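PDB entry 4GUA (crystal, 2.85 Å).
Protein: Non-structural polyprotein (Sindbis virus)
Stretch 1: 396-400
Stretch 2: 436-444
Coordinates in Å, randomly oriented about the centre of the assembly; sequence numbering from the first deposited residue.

Stretch 1 396-400: TARMT
Stretch 2 (436-444) DLVNEHNIK

How do the two stretches lie against each other? The strand through Met 399 (phi/psi -83/130) is extended, and 436-440 form the end of a helix; their axes approach to 9.8 Å, with N-to-C directions 39° apart. The nearest CA atoms across the contact are those of Met 399 and Leu 437, 7.3 Å apart. No hydrogen bond crosses; the direct contact is packing, with 213 Å² buried, both sides summed.

What does Leu 437 do? Its CA-to-CB bond points toward the strand, with chi1 m and chi2 t. Leu 437 CD1 lies 4.3 Å from Ala 397 CB, while Leu 437 CD2 sits 4.0 Å from Met 399 CB. Strand alternation brings Ala 397 and Met 399 toward the helix and turns Arg 398 away.

Why does Met 399 cover the most surface? Its t, p, p conformation places Met 399 CE beside the helix, 3.8 Å from His 441 ND1 and 4.0 Å from Ile 443 CD1 (Ile 443 is m, t). Met 399 SD lies 5.2 Å from the His 441 ring centroid, an oblique sulfur-aromatic approach.

What places His 441? It leaves helical geometry at phi/psi -99/6, chi1 m and chi2 93°, yet the backbone hydrogen bond from His 441 N to Leu 437 O is 2.9 Å. His 441 ND1 adds a weak hydrogen bond to Leu 437 O at 3.3 Å. Positive phi at Asn 442 (50/48) turns the chain, and Ile 443, its CA-to-CB bond toward the strand, follows.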

# COMPACT_ATOMS: atom_id res chain seq x y z
N THR A 396 12.18 4.40 -18.54
CA THR A 396 10.75 4.15 -18.76
C THR A 396 10.55 2.98 -19.72
O THR A 396 11.52 2.41 -20.23
CB THR A 396 10.04 5.39 -19.37
OG1 THR A 396 10.34 5.49 -20.77
CG2 THR A 396 10.44 6.68 -18.66
N ALA A 397 9.30 2.62 -19.96
CA ALA A 397 8.97 1.55 -20.90
C ALA A 397 7.68 1.87 -21.64
O ALA A 397 6.75 2.45 -21.08
CB ALA A 397 8.84 0.22 -20.18
N ARG A 398 7.61 1.45 -22.90
CA ARG A 398 6.49 1.80 -23.74
C ARG A 398 5.89 0.54 -24.35
O ARG A 398 6.60 -0.29 -24.90
CB ARG A 398 6.93 2.77 -24.84
CG ARG A 398 5.80 3.22 -25.74
CD ARG A 398 6.20 4.40 -26.61
NE ARG A 398 5.07 4.88 -27.40
CZ ARG A 398 5.12 5.88 -28.27
NH1 ARG A 398 6.27 6.53 -28.46
NH2 ARG A 398 4.04 6.24 -28.94
N MET A 399 4.58 0.40 -24.22
CA MET A 399 3.87 -0.75 -24.76
C MET A 399 3.56 -0.54 -26.24
O MET A 399 3.05 0.51 -26.65
CB MET A 399 2.56 -0.95 -23.98
CG MET A 399 1.58 -1.91 -24.63
SD MET A 399 2.12 -3.61 -24.53
CE MET A 399 1.92 -3.93 -22.78
N THR A 400 3.90 -1.54 -27.04
CA THR A 400 3.52 -1.54 -28.44
C THR A 400 3.09 -2.96 -28.78
O THR A 400 3.40 -3.89 -28.05
CB THR A 400 4.68 -1.12 -29.38
OG1 THR A 400 5.66 -2.16 -29.44
CG2 THR A 400 5.33 0.17 -28.89
N ASP A 436 4.73 -2.25 -14.30
CA ASP A 436 3.51 -1.46 -14.30
C ASP A 436 2.62 -1.93 -15.44
O ASP A 436 1.43 -2.17 -15.25
CB ASP A 436 3.82 0.04 -14.46
CG ASP A 436 4.31 0.69 -13.17
OD1 ASP A 436 4.01 0.17 -12.07
OD2 ASP A 436 5.01 1.73 -13.27
N LEU A 437 3.23 -2.09 -16.62
CA LEU A 437 2.51 -2.54 -17.81
C LEU A 437 1.97 -3.96 -17.67
O LEU A 437 0.84 -4.24 -18.08
CB LEU A 437 3.42 -2.43 -19.03
CG LEU A 437 3.63 -0.99 -19.49
CD1 LEU A 437 4.75 -0.89 -20.53
CD2 LEU A 437 2.33 -0.42 -20.04
N VAL A 438 2.79 -4.84 -17.11
CA VAL A 438 2.40 -6.23 -16.92
C VAL A 438 1.14 -6.30 -16.08
O VAL A 438 0.19 -7.01 -16.40
CB VAL A 438 3.52 -7.04 -16.23
CG1 VAL A 438 2.97 -8.33 -15.64
CG2 VAL A 438 4.63 -7.32 -17.21
N ASN A 439 1.12 -5.51 -15.01
CA ASN A 439 -0.03 -5.49 -14.13
C ASN A 439 -1.24 -4.83 -14.78
O ASN A 439 -2.35 -5.33 -14.68
CB ASN A 439 0.31 -4.78 -12.82
CG ASN A 439 1.24 -5.60 -11.97
OD1 ASN A 439 1.25 -6.83 -12.06
ND2 ASN A 439 2.01 -4.93 -11.12
N GLU A 440 -1.02 -3.72 -15.47
CA GLU A 440 -2.11 -2.95 -16.03
C GLU A 440 -2.82 -3.73 -17.14
O GLU A 440 -4.04 -3.62 -17.31
CB GLU A 440 -1.60 -1.61 -16.57
CG GLU A 440 -1.23 -0.59 -15.49
CD GLU A 440 -0.42 0.59 -16.03
OE1 GLU A 440 -0.19 0.65 -17.26
OE2 GLU A 440 0.01 1.45 -15.21
N HIS A 441 -2.06 -4.51 -17.90
CA HIS A 441 -2.63 -5.32 -18.98
C HIS A 441 -2.86 -6.79 -18.62
O HIS A 441 -3.19 -7.59 -19.49
CB HIS A 441 -1.78 -5.18 -20.23
CG HIS A 441 -1.83 -3.80 -20.81
ND1 HIS A 441 -0.91 -2.83 -20.50
CD2 HIS A 441 -2.73 -3.22 -21.64
CE1 HIS A 441 -1.22 -1.71 -21.13
NE2 HIS A 441 -2.32 -1.93 -21.84
N ASN A 442 -2.66 -7.13 -17.36
CA ASN A 442 -2.81 -8.50 -16.88
C ASN A 442 -2.06 -9.51 -17.74
O ASN A 442 -2.61 -10.54 -18.14
CB ASN A 442 -4.28 -8.90 -16.80
CG ASN A 442 -4.49 -10.13 -15.95
OD1 ASN A 442 -3.63 -10.51 -15.15
ND2 ASN A 442 -5.64 -10.78 -16.12
N ILE A 443 -0.81 -9.21 -18.02
CA ILE A 443 0.06 -10.08 -18.78
C ILE A 443 0.47 -11.28 -17.93
O ILE A 443 1.00 -11.12 -16.83
CB ILE A 443 1.29 -9.31 -19.27
CG1 ILE A 443 0.82 -8.15 -20.16
CG2 ILE A 443 2.26 -10.23 -19.99
CD1 ILE A 443 1.94 -7.34 -20.74
N LYS A 444 0.21 -12.47 -18.45
CA LYS A 444 0.40 -13.71 -17.69
C LYS A 444 1.85 -14.21 -17.69
O LYS A 444 2.31 -14.81 -16.72
CB LYS A 444 -0.53 -14.79 -18.24
CG LYS A 444 -2.01 -14.44 -18.20
CD LYS A 444 -2.60 -14.71 -16.82
CE LYS A 444 -4.12 -14.81 -16.86
NZ LYS A 444 -4.73 -14.78 -15.50